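Local coordinates for tetracycline Repressor, class A (Pseudomonas sp., PDB 5MRU), which represses a tetracycline resistance gene by binding its operator DNA through a helix-turn-helix, and loses operator affinity when tetracycline binds, at residues A[135-140]-A[192-197]; A[118-123]-A[128-133]. All blocks are in the same frame, centred on the assembly; numbering follows the deposited sequence.

Contact 1 of 2, residues A[135-140]-A[192-197]; sequences MTISYF and AVIVDG. With TDC (5a,6-anhydrotetracycline), chain B.
Ile194 reaches across from residues 192-197 and spreads its two branches over three side chains of residues 135-140. Its terminal methyl CD1 lies 3.7 Å from Phe140 CG and equally near Phe140 CB, meeting the base of the aromatic group at an oblique angle. The other branch turns to a different neighbour: Ile194 CG2 touches Ile137 CG1 at 3.8 Å, the two isoleucines crossing at a slant. Thr136 adds its methyl CG2, 4.2 Å from Ile194 CD1. Every one of these contacts is apolar, and no hydrogen bond joins the two segments.

The phenyl group is brought to the isoleucine because Phe140 CG stands trans to the backbone nitrogen (chi1 174°). Ile137 also packs on Leu79 and Ala83 of helix 75-91, so it joins three helices of its subunit. The two segments run nearly antiparallel, at 166°, with their axes 10.9 Å apart. They belong to helices 127-153 and 183-199, which in TetR repressors pair with the same helices of the partner subunit in a four-helix bundle that forms the dimer. Accordingly, Thr136 packs on Gly190 of the second subunit and Phe140 on Tyr139 of that subunit.

Thr136 OG1 hydrogen-bonds to the carbonyl oxygen of Asn132, one helical turn earlier, while Asp196 OD2 forms a salt bridge with Arg201 of the second subunit. Helix 127-153 turns another flank to the inducer. There the bent chain of Met135 puts SD 3.5 Å from C7 of 5a,6-anhydrotetracycline, and Ser138 OG comes within 3.7 Å of the drug's O12. Asn82, His64 and Gln116 hydrogen-bond to this ligand.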
loop_
_atom_site.group_PDB
_atom_site.type_symbol
_atom_site.label_atom_id
_atom_site.label_comp_id
_atom_site.label_asym_id
_atom_site.label_seq_id
_atom_site.Cartn_x
_atom_site.Cartn_y
_atom_site.Cartn_z
ATOM N N MET A 135 -3.234 11.847 -5.199
ATOM C CA MET A 135 -2.749 10.509 -5.443
ATOM C C MET A 135 -1.686 10.133 -4.406
ATOM O O MET A 135 -1.776 9.110 -3.748
ATOM C CB MET A 135 -2.209 10.371 -6.881
ATOM C CG MET A 135 -2.850 9.206 -7.633
ATOM S SD MET A 135 -4.627 9.420 -7.981
ATOM C CE MET A 135 -4.479 10.269 -9.566
ATOM N N THR A 136 -0.695 10.992 -4.247
ATOM C CA THR A 136 0.446 10.672 -3.415
ATOM C C THR A 136 0.049 10.379 -1.961
ATOM O O THR A 136 0.533 9.438 -1.344
ATOM C CB THR A 136 1.454 11.817 -3.497
ATOM O OG1 THR A 136 2.033 11.849 -4.817
ATOM C CG2 THR A 136 2.537 11.651 -2.467
ATOM N N ILE A 137 -0.836 11.208 -1.432
ATOM C CA ILE A 137 -1.399 11.024 -0.109
ATOM C C ILE A 137 -2.133 9.708 -0.101
ATOM O O ILE A 137 -1.967 8.893 0.808
ATOM C CB ILE A 137 -2.349 12.191 0.269
ATOM C CG1 ILE A 137 -1.536 13.442 0.589
ATOM C CG2 ILE A 137 -3.230 11.860 1.478
ATOM C CD1 ILE A 137 -2.377 14.659 0.803
ATOM N N SER A 138 -2.930 9.496 -1.135
ATOM C CA SER A 138 -3.641 8.248 -1.328
ATOM C C SER A 138 -2.713 6.990 -1.340
ATOM O O SER A 138 -2.921 6.004 -0.605
ATOM C CB SER A 138 -4.449 8.380 -2.602
ATOM O OG SER A 138 -5.084 7.180 -2.898
ATOM N N TYR A 139 -1.665 7.046 -2.140
ATOM C CA TYR A 139 -0.707 5.945 -2.222
ATOM C C TYR A 139 0.018 5.696 -0.921
ATOM O O TYR A 139 0.202 4.535 -0.531
ATOM C CB TYR A 139 0.255 6.191 -3.351
ATOM C CG TYR A 139 -0.420 6.040 -4.677
ATOM C CD1 TYR A 139 -1.688 5.447 -4.785
ATOM C CD2 TYR A 139 0.209 6.439 -5.827
ATOM C CE1 TYR A 139 -2.300 5.271 -6.005
ATOM C CE2 TYR A 139 -0.391 6.270 -7.061
ATOM C CZ TYR A 139 -1.647 5.699 -7.145
ATOM O OH TYR A 139 -2.234 5.530 -8.389
ATOM N N PHE A 140 0.376 6.778 -0.236
ATOM C CA PHE A 140 1.031 6.705 1.056
ATOM C C PHE A 140 0.142 6.045 2.095
ATOM O O PHE A 140 0.603 5.233 2.888
ATOM C CB PHE A 140 1.374 8.105 1.559
ATOM C CG PHE A 140 1.917 8.120 2.952
ATOM C CD1 PHE A 140 3.099 7.477 3.244
ATOM C CD2 PHE A 140 1.234 8.754 3.975
ATOM C CE1 PHE A 140 3.616 7.493 4.533
ATOM C CE2 PHE A 140 1.739 8.780 5.279
ATOM C CZ PHE A 140 2.931 8.144 5.559
ATOM N N ALA A 192 3.152 14.481 7.377
ATOM C CA ALA A 192 3.742 15.824 7.644
ATOM C C ALA A 192 4.786 16.177 6.584
ATOM O O ALA A 192 4.737 17.247 5.977
ATOM C CB ALA A 192 4.353 15.895 9.032
ATOM N N VAL A 193 5.710 15.252 6.343
ATOM C CA VAL A 193 6.695 15.396 5.276
ATOM C C VAL A 193 6.011 15.618 3.926
ATOM O O VAL A 193 6.386 16.484 3.134
ATOM C CB VAL A 193 7.559 14.144 5.185
ATOM C CG1 VAL A 193 8.471 14.219 3.970
ATOM C CG2 VAL A 193 8.344 13.957 6.466
ATOM N N ILE A 194 4.994 14.833 3.656
ATOM C CA ILE A 194 4.305 14.987 2.394
ATOM C C ILE A 194 3.707 16.373 2.248
ATOM O O ILE A 194 3.759 16.954 1.180
ATOM C CB ILE A 194 3.239 13.889 2.201
ATOM C CG1 ILE A 194 3.915 12.642 1.599
ATOM C CG2 ILE A 194 2.073 14.380 1.332
ATOM C CD1 ILE A 194 3.087 11.371 1.691
ATOM N N VAL A 195 3.145 16.912 3.308
ATOM C CA VAL A 195 2.449 18.168 3.166
ATOM C C VAL A 195 3.455 19.302 2.928
ATOM O O VAL A 195 3.146 20.311 2.261
ATOM C CB VAL A 195 1.545 18.454 4.383
ATOM C CG1 VAL A 195 2.179 19.457 5.355
ATOM C CG2 VAL A 195 0.195 18.962 3.911
ATOM N N ASP A 196 4.658 19.131 3.483
ATOM C CA ASP A 196 5.717 20.122 3.315
ATOM C C ASP A 196 6.120 20.193 1.827
ATOM O O ASP A 196 6.045 21.257 1.201
ATOM C CB ASP A 196 6.934 19.804 4.206
ATOM C CG ASP A 196 6.653 19.990 5.709
ATOM O OD1 ASP A 196 5.495 20.225 6.105
ATOM O OD2 ASP A 196 7.607 19.890 6.498
ATOM N N GLY A 197 6.502 19.055 1.254
ATOM C CA GLY A 197 6.940 19.016 -0.140
ATOM C C GLY A 197 5.927 19.557 -1.134
ATOM O O GLY A 197 6.301 20.010 -2.206
HETATM O O12 TDC B . -8.711 6.517 -3.394
HETATM C C12 TDC B . -8.791 7.749 -3.658
HETATM C C1B TDC B . -8.565 8.235 -5.038
HETATM C C11 TDC B . -8.331 7.309 -6.045
HETATM O O11 TDC B . -8.287 5.951 -5.768
HETATM C C1A TDC B . -8.124 7.721 -7.349
HETATM C C10 TDC B . -7.886 6.787 -8.348
HETATM O O10 TDC B . -7.832 5.423 -8.107
HETATM C C9 TDC B . -7.678 7.242 -9.728
HETATM C C8 TDC B . -7.732 8.594 -9.994
HETATM C C7 TDC B . -7.972 9.490 -8.966
HETATM C C61 TDC B . -8.167 9.083 -7.649
HETATM C C6 TDC B . -8.410 10.020 -6.617
HETATM C C62 TDC B . -8.471 11.501 -6.849
HETATM C C51 TDC B . -8.618 9.596 -5.308
HETATM C C5 TDC B . -8.860 10.611 -4.205
HETATM C C1C TDC B . -9.185 8.762 -2.620
HETATM C C1 TDC B . -10.665 9.130 -2.770
HETATM O O1 TDC B . -11.361 8.531 -3.586
HETATM O O1C TDC B . -8.876 8.334 -1.316
HETATM C C41 TDC B . -8.465 10.059 -2.828
HETATM C C4 TDC B . -8.760 11.121 -1.722
HETATM N N4 TDC B . -7.787 11.295 -0.578
HETATM C C43 TDC B . -7.159 10.040 -0.076
HETATM C C42 TDC B . -6.693 12.190 -1.093
HETATM C C3 TDC B . -10.224 11.067 -1.260
HETATM O O3 TDC B . -10.557 11.925 -0.454
HETATM C C2 TDC B . -11.160 10.139 -1.852
HETATM C C21 TDC B . -12.588 10.187 -1.498
HETATM O O21 TDC B . -13.019 11.086 -0.760
HETATM N N21 TDC B . -13.483 9.345 -2.058
#

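Contact 2 of 2, residues A[118-123]-A[128-133]; sequences RFLCEA and GDAVNA
Ala130 meets both Leu120 and Cys121, and on it rests the touch between residues 118-123 and 128-133. Ahead of it, Gly128 lies at the solvent-exposed beginning of the segment and contributes its carbonyl oxygen, which accepts the amide of Asn132. The carboxylate of Asp129 is engaged away from helix 107-123: OD2 receives a weak hydrogen bond from Ser126 OG in the short connection between the helices, and the side chain packs against Arg201.

At Ala130 the single methyl points at helix 107-123. Its CB lies 4.2 Å from Leu120 CB and 4.4 Å from Cys121 SG, touching two consecutive residues from one small group. The contact is loose van der Waals packing, without any hydrogen bond across it. The small side chain lets the backbones come close, the CA atoms of Leu120 and Ala130 being 6.3 Å apart. In Leu120, CG sits beside the backbone nitrogen (chi1 -63°), which leaves CD1 4.4 Å from Ala130 CB, on the side of Ala133. Leu120 also packs on Leu79 of helix 75-91, and its side chain is about 8 Å from the bound 5a,6-anhydrotetracycline, near the pocket but not among the residues that line it.

Val131 then points away from helix 107-123, and Asn132 is directed to the dimer partner, packing on Val193 of the second subunit. Three residues after Ala130, Ala133 again points toward helix 107-123, but it only borders the contact, with its CB 5.1 Å from Leu120 CD1. The arrangement is that of a helical hairpin: helices 107-123 and 127-153, joined by a very short turn, pack near their connection within the all-helical ligand-binding domain of the TetR family.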
loop_
_atom_site.group_PDB
_atom_site.type_symbol
_atom_site.label_atom_id
_atom_site.label_comp_id
_atom_site.label_asym_id
_atom_site.label_seq_id
_atom_site.Cartn_x
_atom_site.Cartn_y
_atom_site.Cartn_z
ATOM N N ARG A 118 -11.125 21.532 -7.271
ATOM C CA ARG A 118 -11.526 22.935 -7.466
ATOM C C ARG A 118 -11.302 23.758 -6.206
ATOM O O ARG A 118 -11.339 24.986 -6.259
ATOM C CB ARG A 118 -12.994 23.042 -7.909
ATOM N N PHE A 119 -11.101 23.073 -5.080
ATOM C CA PHE A 119 -10.618 23.697 -3.860
ATOM C C PHE A 119 -9.102 23.908 -3.901
ATOM O O PHE A 119 -8.626 24.992 -3.599
ATOM C CB PHE A 119 -11.007 22.843 -2.648
ATOM C CG PHE A 119 -10.501 23.380 -1.342
ATOM C CD1 PHE A 119 -11.119 24.459 -0.737
ATOM C CD2 PHE A 119 -9.415 22.803 -0.720
ATOM C CE1 PHE A 119 -10.660 24.957 0.470
ATOM C CE2 PHE A 119 -8.949 23.293 0.484
ATOM C CZ PHE A 119 -9.570 24.375 1.082
ATOM N N LEU A 120 -8.339 22.874 -4.250
ATOM C CA LEU A 120 -6.884 22.990 -4.216
ATOM C C LEU A 120 -6.386 23.952 -5.287
ATOM O O LEU A 120 -5.480 24.767 -5.042
ATOM C CB LEU A 120 -6.234 21.633 -4.376
ATOM C CG LEU A 120 -6.528 20.594 -3.261
ATOM C CD1 LEU A 120 -6.327 19.180 -3.778
ATOM C CD2 LEU A 120 -5.698 20.794 -1.998
ATOM N N CYS A 121 -6.989 23.892 -6.469
ATOM C CA CYS A 121 -6.716 24.900 -7.493
ATOM C C CYS A 121 -7.067 26.285 -6.976
ATOM O O CYS A 121 -6.272 27.211 -7.090
ATOM C CB CYS A 121 -7.469 24.581 -8.777
ATOM S SG CYS A 121 -6.902 23.022 -9.490
ATOM N N GLU A 122 -8.247 26.413 -6.380
ATOM C CA GLU A 122 -8.639 27.647 -5.702
ATOM C C GLU A 122 -7.499 28.182 -4.841
ATOM O O GLU A 122 -7.250 29.382 -4.816
ATOM C CB GLU A 122 -9.866 27.416 -4.804
ATOM C CG GLU A 122 -10.912 28.513 -4.892
ATOM C CD GLU A 122 -11.573 28.567 -6.253
ATOM O OE1 GLU A 122 -11.835 27.470 -6.820
ATOM O OE2 GLU A 122 -11.818 29.701 -6.742
ATOM N N ALA A 123 -6.823 27.278 -4.132
ATOM C CA ALA A 123 -5.828 27.650 -3.124
ATOM C C ALA A 123 -4.386 27.872 -3.624
ATOM O O ALA A 123 -3.546 28.364 -2.859
ATOM C CB ALA A 123 -5.838 26.638 -1.995
ATOM N N GLY A 128 -1.847 19.530 -12.446
ATOM C CA GLY A 128 -1.063 18.317 -12.261
ATOM C C GLY A 128 -0.545 18.179 -10.846
ATOM O O GLY A 128 -0.391 17.062 -10.348
ATOM N N ASP A 129 -0.267 19.310 -10.205
ATOM C CA ASP A 129 0.118 19.315 -8.802
ATOM C C ASP A 129 -1.011 18.846 -7.916
ATOM O O ASP A 129 -0.776 18.131 -6.938
ATOM C CB ASP A 129 0.542 20.712 -8.343
ATOM C CG ASP A 129 1.919 21.079 -8.808
ATOM O OD1 ASP A 129 2.738 20.152 -8.956
ATOM O OD2 ASP A 129 2.189 22.290 -9.013
ATOM N N ALA A 130 -2.230 19.256 -8.230
ATOM C CA ALA A 130 -3.369 18.888 -7.388
ATOM C C ALA A 130 -3.670 17.391 -7.480
ATOM O O ALA A 130 -3.928 16.764 -6.461
ATOM C CB ALA A 130 -4.601 19.713 -7.740
ATOM N N VAL A 131 -3.624 16.830 -8.691
ATOM C CA VAL A 131 -3.810 15.396 -8.884
ATOM C C VAL A 131 -2.748 14.677 -8.088
ATOM O O VAL A 131 -3.061 13.728 -7.357
ATOM C CB VAL A 131 -3.664 14.940 -10.354
ATOM C CG1 VAL A 131 -4.088 13.479 -10.475
ATOM C CG2 VAL A 131 -4.456 15.825 -11.306
ATOM N N ASN A 132 -1.506 15.144 -8.226
ATOM C CA ASN A 132 -0.357 14.563 -7.520
ATOM C C ASN A 132 -0.455 14.593 -5.999
ATOM O O ASN A 132 -0.076 13.635 -5.342
ATOM C CB ASN A 132 0.962 15.226 -7.934
ATOM C CG ASN A 132 2.180 14.535 -7.313
ATOM O OD1 ASN A 132 2.866 15.089 -6.450
ATOM N ND2 ASN A 132 2.423 13.302 -7.731
ATOM N N ALA A 133 -0.956 15.689 -5.451
ATOM C CA ALA A 133 -1.200 15.775 -4.008
ATOM C C ALA A 133 -2.220 14.724 -3.509
ATOM O O ALA A 133 -2.106 14.220 -2.397
ATOM C CB ALA A 133 -1.656 17.183 -3.617
#

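Along the chain contact 2 comes first and contact 1 follows; their centres are 13 Å apart. Both draw on helix 127-153: residues 128-133 face helix 107-123, and the adjoining residues 135-140 face helix 183-199. One long helix is therefore held first to its predecessor in sequence and then to the last modelled helix, 183-199, with helix 75-91 touching side chains in both contacts. Both also reach the second subunit, so within the ligand-binding domain this helix links the dimer interface with the inducer pocket, whose lining includes two residues from 135-140.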